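Local coordinates for nitroreductase family protein (Sphingopyxis sp., PDB 7DP1), which uses NADPH and a bound FMN to reduce nitro groups, probably those of dinitroaniline herbicides that its host strain breaks down, at residues 81-87 against 179-184; 138-144 against 193-199. The protein carries 1 engineered substitution. All blocks are in the same frame, centred on the assembly; numbering follows the deposited sequence.

Contact 1: 81-87 against 179-184; sequences FQPEYDI and AMYGAT
Met180 and Ile87 meet at the apolar centre, where Ile87 CD1 presses on Met180 CE at 3.5 Å, a tight carbon pair. The methionine chain doubles back (chi2 -76°, chi3 90°), which carries its CE over to Ile87 and to CB of Pro83. The same fold sets Met180 SD above the face of the Phe81 ring, 4.6 Å from the ring centroid, a rather distant Met-aromatic contact. Phe81 also leans on Tyr181, the two ring planes inclined at 41°, with Phe81 CE1 3.1 Å from Tyr181 OH. The methyl of Ala179 lies against the outer end of Tyr85, at CE2, CZ and OH.

Around this apolar patch the two backbones join through a single bridge between Gln82 and Tyr181. Gln82 N donates to Met180 O at 2.7 Å and Glu84 N to Ala179 O at 2.9 Å, while the bond from Gly182 N to Gln82 O is weak. CG of Glu84 rests 3.4 Å from CA of Gly182. A water links Gln82 O, Glu84 OE1 and Ala183 N.

At the polar edge the amide of Gln82 reaches the first turn of the helix, for which Tyr181 is the N-cap residue. Gln82 OE1 takes two bonds from opposite faces of its amide plane, from Thr184 OG1 at 2.7 Å and Thr184 N at 3.1 Å, which probably holds the amide in its rotation.

Glu84 pairs further with Arg186 of this helix. The contact thus ties the loop between helices 60-74 and 96-109 to the start of helix 182-189, with Arg73 of helix 60-74 touching Gln82, Tyr181 and Thr184, and strand 195-204 probably receiving the Tyr85 hydroxyl at Phe198 O.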
ATOM      1  N   PHE A  81     -14.068 -20.881  11.056  1.00 52.04           N
ATOM      2  CA  PHE A  81     -13.054 -19.898  10.696  1.00 49.27           C
ATOM      3  C   PHE A  81     -11.794 -20.565  10.158  1.00 47.94           C
ATOM      4  O   PHE A  81     -11.358 -21.598  10.675  1.00 50.16           O
ATOM      5  CB  PHE A  81     -12.694 -19.016  11.890  1.00 51.53           C
ATOM      6  CG  PHE A  81     -13.728 -17.982  12.210  1.00 61.89           C
ATOM      7  CD1 PHE A  81     -14.406 -17.328  11.197  1.00 67.50           C
ATOM      8  CD2 PHE A  81     -13.989 -17.627  13.523  1.00 60.91           C
ATOM      9  CE1 PHE A  81     -15.352 -16.367  11.492  1.00 67.29           C
ATOM     10  CE2 PHE A  81     -14.929 -16.660  13.820  1.00 57.60           C
ATOM     11  CZ  PHE A  81     -15.612 -16.033  12.803  1.00 61.54           C
ATOM     12  N   GLN A  82     -11.237 -19.973   9.102  1.00 45.41           N
ATOM     13  CA  GLN A  82      -9.975 -20.429   8.512  1.00 50.32           C
ATOM     14  C   GLN A  82      -9.087 -19.217   8.258  1.00 42.32           C
ATOM     15  O   GLN A  82      -8.879 -18.807   7.111  1.00 43.11           O
ATOM     16  CB  GLN A  82     -10.208 -21.192   7.199  1.00 43.70           C
ATOM     17  CG  GLN A  82     -11.257 -22.305   7.281  1.00 46.47           C
ATOM     18  CD  GLN A  82     -11.665 -22.807   5.904  1.00 52.04           C
ATOM     19  OE1 GLN A  82     -11.891 -22.008   4.984  1.00 48.94           O
ATOM     20  NE2 GLN A  82     -11.774 -24.132   5.756  1.00 50.92           N
ATOM     21  N   PRO A  83      -8.586 -18.606   9.337  1.00 46.26           N
ATOM     22  CA  PRO A  83      -7.838 -17.350   9.187  1.00 43.72           C
ATOM     23  C   PRO A  83      -6.570 -17.556   8.368  1.00 39.58           C
ATOM     24  O   PRO A  83      -5.858 -18.504   8.660  1.00 49.38           O
ATOM     25  CB  PRO A  83      -7.514 -16.965  10.636  1.00 44.39           C
ATOM     26  CG  PRO A  83      -8.473 -17.738  11.458  1.00 49.26           C
ATOM     27  CD  PRO A  83      -8.685 -19.028  10.742  1.00 44.32           C
ATOM     28  N   GLU A  84      -6.304 -16.714   7.363  1.00 38.70           N
ATOM     29  CA  GLU A  84      -5.069 -16.791   6.578  1.00 40.27           C
ATOM     30  C   GLU A  84      -3.888 -16.253   7.388  1.00 46.96           C
ATOM     31  O   GLU A  84      -2.738 -16.661   7.192  1.00 45.98           O
ATOM     32  CB  GLU A  84      -5.171 -15.977   5.275  1.00 37.21           C
ATOM     33  CG  GLU A  84      -5.924 -16.583   4.130  1.00 42.76           C
ATOM     34  CD  GLU A  84      -5.199 -17.755   3.474  1.00 51.91           C
ATOM     35  OE1 GLU A  84      -5.305 -18.875   4.006  1.00 52.15           O
ATOM     36  OE2 GLU A  84      -4.537 -17.562   2.425  1.00 48.49           O
ATOM     37  N   TYR A  85      -4.195 -15.321   8.284  1.00 47.15           N
ATOM     38  CA  TYR A  85      -3.200 -14.625   9.099  1.00 48.28           C
ATOM     39  C   TYR A  85      -3.944 -13.851  10.185  1.00 47.23           C
ATOM     40  O   TYR A  85      -5.156 -13.978  10.312  1.00 53.45           O
ATOM     41  CB  TYR A  85      -2.366 -13.677   8.245  1.00 38.60           C
ATOM     42  CG  TYR A  85      -3.226 -12.733   7.430  1.00 43.03           C
ATOM     43  CD1 TYR A  85      -3.691 -11.536   7.974  1.00 44.08           C
ATOM     44  CD2 TYR A  85      -3.588 -13.043   6.120  1.00 38.23           C
ATOM     45  CE1 TYR A  85      -4.489 -10.672   7.229  1.00 47.59           C
ATOM     46  CE2 TYR A  85      -4.382 -12.180   5.369  1.00 41.11           C
ATOM     47  CZ  TYR A  85      -4.830 -11.000   5.932  1.00 41.84           C
ATOM     48  OH  TYR A  85      -5.625 -10.143   5.202  1.00 31.82           O
ATOM     49  N   ASP A  86      -3.234 -13.018  10.932  1.00 47.59           N
ATOM     50  CA  ASP A  86      -3.862 -12.145  11.925  1.00 47.77           C
ATOM     51  C   ASP A  86      -4.351 -10.850  11.286  1.00 51.96           C
ATOM     52  O   ASP A  86      -3.534  -9.996  10.893  1.00 46.56           O
ATOM     53  CB  ASP A  86      -2.869 -11.813  13.032  1.00 52.24           C
ATOM     54  CG  ASP A  86      -2.697 -12.942  14.004  1.00 67.69           C
ATOM     55  OD1 ASP A  86      -3.457 -13.922  13.910  1.00 75.13           O
ATOM     56  OD2 ASP A  86      -1.788 -12.863  14.850  1.00 73.91           O
ATOM     57  N   ILE A  87      -5.670 -10.695  11.180  1.00 44.53           N
ATOM     58  CA  ILE A  87      -6.225  -9.512  10.521  1.00 51.05           C
ATOM     59  C   ILE A  87      -5.986  -8.279  11.388  1.00 55.07           C
ATOM     60  O   ILE A  87      -5.317  -7.325  10.975  1.00 52.21           O
ATOM     61  CB  ILE A  87      -7.731  -9.674  10.240  1.00 49.52           C
ATOM     62  CG1 ILE A  87      -7.968 -10.900   9.352  1.00 54.98           C
ATOM     63  CG2 ILE A  87      -8.292  -8.417   9.588  1.00 47.14           C
ATOM     64  CD1 ILE A  87      -9.403 -11.041   8.850  1.00 60.40           C
ATOM     65  N   ALA A 179     -10.257 -13.063   4.275  1.00 35.16           N
ATOM     66  CA  ALA A 179      -9.111 -13.791   4.795  1.00 32.42           C
ATOM     67  C   ALA A 179      -9.491 -14.653   6.004  1.00 36.28           C
ATOM     68  O   ALA A 179      -8.733 -15.539   6.388  1.00 46.82           O
ATOM     69  CB  ALA A 179      -7.963 -12.809   5.158  1.00 28.92           C
ATOM     70  N   MET A 180     -10.660 -14.402   6.592  1.00 36.74           N
ATOM     71  CA  MET A 180     -11.222 -15.282   7.636  1.00 38.48           C
ATOM     72  C   MET A 180     -11.528 -16.692   7.152  1.00 38.07           C
ATOM     73  O   MET A 180     -11.669 -17.606   7.959  1.00 43.18           O
ATOM     74  CB  MET A 180     -12.493 -14.677   8.234  1.00 45.08           C
ATOM     75  CG  MET A 180     -12.234 -13.494   9.157  1.00 49.48           C
ATOM     76  SD  MET A 180     -11.622 -14.058  10.762  1.00 80.11           S
ATOM     77  CE  MET A 180      -9.849 -14.084  10.497  1.00 60.91           C
ATOM     78  N   TYR A 181     -11.675 -16.858   5.842  1.00 43.40           N
ATOM     79  CA  TYR A 181     -11.973 -18.173   5.264  1.00 48.88           C
ATOM     80  C   TYR A 181     -11.079 -18.399   4.057  1.00 45.87           C
ATOM     81  O   TYR A 181     -11.550 -18.895   3.032  1.00 42.50           O
ATOM     82  CB  TYR A 181     -13.442 -18.295   4.834  1.00 40.20           C
ATOM     83  CG  TYR A 181     -14.413 -17.970   5.926  1.00 47.18           C
ATOM     84  CD1 TYR A 181     -14.722 -18.911   6.905  1.00 43.94           C
ATOM     85  CD2 TYR A 181     -15.002 -16.714   6.002  1.00 40.52           C
ATOM     86  CE1 TYR A 181     -15.593 -18.618   7.919  1.00 55.50           C
ATOM     87  CE2 TYR A 181     -15.885 -16.411   7.021  1.00 52.10           C
ATOM     88  CZ  TYR A 181     -16.174 -17.368   7.978  1.00 53.33           C
ATOM     89  OH  TYR A 181     -17.051 -17.080   8.999  1.00 52.30           O
ATOM     90  N   GLY A 182      -9.805 -18.031   4.189  1.00 40.63           N
ATOM     91  CA  GLY A 182      -8.860 -18.064   3.087  1.00 38.84           C
ATOM     92  C   GLY A 182      -8.848 -19.374   2.313  1.00 44.53           C
ATOM     93  O   GLY A 182      -8.944 -19.374   1.082  1.00 41.23           O
ATOM     94  N   ALA A 183      -8.752 -20.486   3.039  1.00 40.34           N
ATOM     95  CA  ALA A 183      -8.641 -21.808   2.423  1.00 42.56           C
ATOM     96  C   ALA A 183      -9.832 -22.120   1.535  1.00 49.61           C
ATOM     97  O   ALA A 183      -9.668 -22.652   0.441  1.00 48.26           O
ATOM     98  CB  ALA A 183      -8.491 -22.889   3.491  1.00 48.21           C
ATOM     99  N   THR A 184     -11.031 -21.797   2.013  1.00 55.21           N
ATOM    100  CA  THR A 184     -12.245 -21.989   1.224  1.00 54.45           C
ATOM    101  C   THR A 184     -12.223 -21.119  -0.030  1.00 48.80           C
ATOM    102  O   THR A 184     -12.475 -21.595  -1.128  1.00 42.03           O
ATOM    103  CB  THR A 184     -13.511 -21.649   2.020  1.00 50.27           C
ATOM    104  OG1 THR A 184     -13.678 -22.592   3.078  1.00 47.80           O
ATOM    105  CG2 THR A 184     -14.734 -21.691   1.108  1.00 46.42           C
TER
HETATM  106  O   HOH W   1      -7.339 -20.039   5.515  1.00 44.22           O

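Contact 2: 138-144 against 193-199; sequences LFLHCSR and DDQILFS
The side chains of His141 and Gln195 meet diagonally between two adjacent antiparallel strands of the sheet, just beyond a classic beta bulge in which Phe198 and Ser199 both lie opposite Leu140. Leu140 O accepts from Phe198 N at 3.0 Å and, weakly, from Ser199 N. The imidazole and amide planes are nearly perpendicular, 82° apart, and His141 ND1 donates to Gln195 OE1 at 2.6 Å, with the oxygen in the ring plane. A bend at chi2 (-68°) brings the Gln195 amide back over the neighbouring strand, while His141 NE2 bonds to Thr56 on the strand beyond. With an alanine at Gln195, His141 ND1 would probably lose its acceptor, and the imidazole, held then through NE2 by Thr56, would be freer to turn about its CB-CG bond.

Leu140, on the face it shares with Cys142, runs side by side with Phe198, the leucine CD2 reaching the edge of the ring at Phe198 CD2, 3.7 Å away. Phe198 belongs to the FMN pocket, so the bulge lies next to the flavin site. Leu197 sends CD1 to Phe139 CB, the two side chains meeting at a slant.

At the strand end, Arg144 lays one face of its guanidinium over Ile196 CB, 3.9 Å from the plane. The extended arginine also donates from NE to Gln195 O at 3.1 Å, coming from above the carbonyl plane, 61° out of it.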
ATOM      1  N   LEU A 138     -12.655  -8.664  -6.502  1.00 36.44           N
ATOM      2  CA  LEU A 138     -11.236  -8.934  -6.754  1.00 30.36           C
ATOM      3  C   LEU A 138     -10.603  -9.515  -5.519  1.00 29.27           C
ATOM      4  O   LEU A 138     -10.643  -8.905  -4.442  1.00 35.97           O
ATOM      5  CB  LEU A 138     -10.498  -7.654  -7.156  1.00 32.04           C
ATOM      6  CG  LEU A 138      -8.981  -7.711  -7.342  1.00 40.23           C
ATOM      7  CD1 LEU A 138      -8.569  -6.783  -8.457  1.00 45.81           C
ATOM      8  CD2 LEU A 138      -8.255  -7.309  -6.065  1.00 35.25           C
ATOM      9  N   PHE A 139      -9.945 -10.647  -5.690  1.00 32.48           N
ATOM     10  CA  PHE A 139      -9.206 -11.250  -4.598  1.00 29.68           C
ATOM     11  C   PHE A 139      -7.728 -11.071  -4.861  1.00 35.51           C
ATOM     12  O   PHE A 139      -7.182 -11.573  -5.861  1.00 31.99           O
ATOM     13  CB  PHE A 139      -9.554 -12.723  -4.443  1.00 29.91           C
ATOM     14  CG  PHE A 139     -10.928 -12.957  -3.895  1.00 35.40           C
ATOM     15  CD1 PHE A 139     -11.191 -12.734  -2.557  1.00 34.67           C
ATOM     16  CD2 PHE A 139     -11.957 -13.405  -4.717  1.00 35.45           C
ATOM     17  CE1 PHE A 139     -12.467 -12.944  -2.035  1.00 43.66           C
ATOM     18  CE2 PHE A 139     -13.227 -13.616  -4.215  1.00 38.75           C
ATOM     19  CZ  PHE A 139     -13.489 -13.397  -2.858  1.00 36.72           C
ATOM     20  N   LEU A 140      -7.095 -10.336  -3.956  1.00 24.54           N
ATOM     21  CA  LEU A 140      -5.682  -9.992  -4.076  1.00 32.56           C
ATOM     22  C   LEU A 140      -4.867 -10.987  -3.304  1.00 32.98           C
ATOM     23  O   LEU A 140      -5.087 -11.180  -2.109  1.00 39.09           O
ATOM     24  CB  LEU A 140      -5.435  -8.549  -3.578  1.00 28.05           C
ATOM     25  CG  LEU A 140      -4.000  -8.047  -3.360  1.00 38.05           C
ATOM     26  CD1 LEU A 140      -3.131  -8.298  -4.571  1.00 25.61           C
ATOM     27  CD2 LEU A 140      -4.015  -6.529  -3.004  1.00 27.21           C
ATOM     28  N   HIS A 141      -3.951 -11.660  -3.989  1.00 32.96           N
ATOM     29  CA  HIS A 141      -3.140 -12.659  -3.320  1.00 32.84           C
ATOM     30  C   HIS A 141      -1.711 -12.650  -3.834  1.00 38.50           C
ATOM     31  O   HIS A 141      -1.396 -11.936  -4.794  1.00 35.96           O
ATOM     32  CB  HIS A 141      -3.748 -14.034  -3.496  1.00 34.74           C
ATOM     33  CG  HIS A 141      -3.989 -14.399  -4.931  1.00 30.27           C
ATOM     34  ND1 HIS A 141      -3.097 -15.131  -5.657  1.00 37.93           N
ATOM     35  CD2 HIS A 141      -5.041 -14.132  -5.743  1.00 36.51           C
ATOM     36  CE1 HIS A 141      -3.580 -15.312  -6.892  1.00 41.52           C
ATOM     37  NE2 HIS A 141      -4.747 -14.717  -6.961  1.00 41.43           N
ATOM     38  N   CYS A 142      -0.852 -13.432  -3.186  1.00 29.92           N
ATOM     39  CA  CYS A 142       0.553 -13.499  -3.572  1.00 33.86           C
ATOM     40  C   CYS A 142       1.171 -14.806  -3.098  1.00 36.93           C
ATOM     41  O   CYS A 142       0.566 -15.562  -2.328  1.00 35.27           O
ATOM     42  CB  CYS A 142       1.342 -12.311  -2.996  1.00 37.01           C
ATOM     43  SG  CYS A 142       1.382 -12.269  -1.153  1.00 41.51           S
ATOM     44  N   SER A 143       2.381 -15.070  -3.563  1.00 39.30           N
ATOM     45  CA  SER A 143       3.105 -16.247  -3.113  1.00 40.73           C
ATOM     46  C   SER A 143       3.396 -16.152  -1.624  1.00 42.50           C
ATOM     47  O   SER A 143       3.641 -15.062  -1.115  1.00 34.68           O
ATOM     48  CB  SER A 143       4.415 -16.408  -3.876  1.00 42.23           C
ATOM     49  OG  SER A 143       5.201 -17.410  -3.258  1.00 40.39           O
ATOM     50  N   ARG A 144       3.380 -17.291  -0.935  1.00 43.15           N
ATOM     51  CA  ARG A 144       3.717 -17.336   0.491  1.00 45.06           C
ATOM     52  C   ARG A 144       5.179 -17.040   0.802  1.00 50.01           C
ATOM     53  O   ARG A 144       5.546 -16.941   1.972  1.00 55.09           O
ATOM     54  CB  ARG A 144       3.356 -18.698   1.086  1.00 45.30           C
ATOM     55  CG  ARG A 144       1.873 -18.937   1.124  1.00 46.67           C
ATOM     56  CD  ARG A 144       1.482 -20.176   1.916  1.00 51.51           C
ATOM     57  NE  ARG A 144       0.037 -20.170   2.083  1.00 55.75           N
ATOM     58  CZ  ARG A 144      -0.585 -19.836   3.205  1.00 55.39           C
ATOM     59  NH1 ARG A 144      -1.911 -19.837   3.251  1.00 56.15           N
ATOM     60  NH2 ARG A 144       0.115 -19.518   4.279  1.00 56.44           N
ATOM     61  N   ASP A 193      -2.000 -23.918  -2.456  1.00 59.31           N
ATOM     62  CA  ASP A 193      -1.651 -23.549  -1.084  1.00 62.38           C
ATOM     63  C   ASP A 193      -0.256 -22.902  -1.005  1.00 56.82           C
ATOM     64  O   ASP A 193       0.245 -22.600   0.088  1.00 59.66           O
ATOM     65  CB  ASP A 193      -1.734 -24.767  -0.174  1.00 71.59           C
ATOM     66  CG  ASP A 193      -3.126 -25.395  -0.166  1.00 85.21           C
ATOM     67  OD1 ASP A 193      -3.948 -25.074  -1.055  1.00 87.00           O
ATOM     68  OD2 ASP A 193      -3.405 -26.203   0.742  1.00 95.71           O
ATOM     69  N   ASP A 194       0.346 -22.661  -2.169  1.00 45.97           N
ATOM     70  CA  ASP A 194       1.549 -21.841  -2.266  1.00 51.40           C
ATOM     71  C   ASP A 194       1.158 -20.370  -2.244  1.00 46.95           C
ATOM     72  O   ASP A 194       2.009 -19.486  -2.111  1.00 43.77           O
ATOM     73  CB  ASP A 194       2.318 -22.151  -3.544  1.00 59.68           C
ATOM     74  CG  ASP A 194       1.534 -21.774  -4.790  1.00 70.70           C
ATOM     75  OD1 ASP A 194       0.393 -22.267  -4.958  1.00 62.68           O
ATOM     76  OD2 ASP A 194       2.048 -20.954  -5.586  1.00 77.00           O
ATOM     77  N   GLN A 195      -0.134 -20.112  -2.443  1.00 44.96           N
ATOM     78  CA  GLN A 195      -0.674 -18.747  -2.414  1.00 45.99           C
ATOM     79  C   GLN A 195      -1.275 -18.431  -1.052  1.00 42.83           C
ATOM     80  O   GLN A 195      -1.746 -19.327  -0.342  1.00 40.69           O
ATOM     81  CB  GLN A 195      -1.743 -18.561  -3.492  1.00 43.68           C
ATOM     82  CG  GLN A 195      -1.183 -18.604  -4.886  1.00 49.64           C
ATOM     83  CD  GLN A 195      -0.319 -17.400  -5.159  1.00 51.04           C
ATOM     84  OE1 GLN A 195      -0.792 -16.262  -5.123  1.00 44.17           O
ATOM     85  NE2 GLN A 195       0.970 -17.639  -5.392  1.00 45.55           N
ATOM     86  N   ILE A 196      -1.273 -17.156  -0.699  1.00 36.26           N
ATOM     87  CA  ILE A 196      -1.974 -16.698   0.495  1.00 35.98           C
ATOM     88  C   ILE A 196      -2.891 -15.546   0.116  1.00 34.49           C
ATOM     89  O   ILE A 196      -2.504 -14.645  -0.636  1.00 36.39           O
ATOM     90  CB  ILE A 196      -0.981 -16.280   1.631  1.00 43.01           C
ATOM     91  CG1 ILE A 196      -1.737 -15.715   2.834  1.00 45.51           C
ATOM     92  CG2 ILE A 196       0.061 -15.268   1.135  1.00 37.92           C
ATOM     93  CD1 ILE A 196      -0.891 -15.600   4.111  1.00 41.56           C
ATOM     94  N   LEU A 197      -4.119 -15.584   0.614  1.00 32.99           N
ATOM     95  CA  LEU A 197      -5.075 -14.541   0.291  1.00 31.43           C
ATOM     96  C   LEU A 197      -4.858 -13.391   1.232  1.00 31.82           C
ATOM     97  O   LEU A 197      -4.909 -13.589   2.443  1.00 33.66           O
ATOM     98  CB  LEU A 197      -6.515 -15.046   0.409  1.00 39.81           C
ATOM     99  CG  LEU A 197      -7.617 -13.991   0.242  1.00 47.20           C
ATOM    100  CD1 LEU A 197      -7.643 -13.452  -1.182  1.00 53.44           C
ATOM    101  CD2 LEU A 197      -8.990 -14.551   0.624  1.00 38.93           C
ATOM    102  N   PHE A 198      -4.617 -12.202   0.690  1.00 31.73           N
ATOM    103  CA  PHE A 198      -4.517 -11.001   1.525  1.00 35.52           C
ATOM    104  C   PHE A 198      -5.911 -10.408   1.754  1.00 30.74           C
ATOM    105  O   PHE A 198      -6.387 -10.315   2.885  1.00 32.19           O
ATOM    106  CB  PHE A 198      -3.555  -9.972   0.893  1.00 42.68           C
ATOM    107  CG  PHE A 198      -3.717  -8.541   1.405  1.00 36.25           C
ATOM    108  CD1 PHE A 198      -3.983  -8.266   2.727  1.00 34.46           C
ATOM    109  CD2 PHE A 198      -3.568  -7.474   0.535  1.00 36.74           C
ATOM    110  CE1 PHE A 198      -4.116  -6.959   3.171  1.00 29.87           C
ATOM    111  CE2 PHE A 198      -3.689  -6.169   0.975  1.00 39.20           C
ATOM    112  CZ  PHE A 198      -3.978  -5.916   2.294  1.00 35.79           C
ATOM    113  N   SER A 199      -6.584 -10.027   0.688  1.00 30.15           N
ATOM    114  CA  SER A 199      -7.797  -9.251   0.872  1.00 34.56           C
ATOM    115  C   SER A 199      -8.707  -9.358  -0.329  1.00 33.60           C
ATOM    116  O   SER A 199      -8.256  -9.674  -1.434  1.00 28.55           O
ATOM    117  CB  SER A 199      -7.438  -7.787   1.133  1.00 33.49           C
ATOM    118  OG  SER A 199      -8.600  -6.984   1.258  1.00 40.95           O
TER
HETATM  119  O   HOH W   2       4.338 -19.630  -4.939  1.00 48.62           O

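Contact 2 is the more buried, joining neighbouring strands inside the four-stranded sheet; contact 1 is partly buried and fastens an irregular loop to a helix start. Contact 1 relies on one backbone bridge, a folded methionine and a glutamine amide, whereas contact 2 rests on regular antiparallel pairing broken by a bulge, with a buried histidine-glutamine bond. Helix 182-189 leads along the chain into strand 195-204, and the loop 81-87 spans both: Glu84 OE2 lies 2.7 Å from Leu197 N, a probable hydrogen bond. Phe198 lines the FMN pocket, and the side chain of Tyr85 comes to about 6 Å from the flavin mononucleotide, so one end of each contact approaches the flavin site.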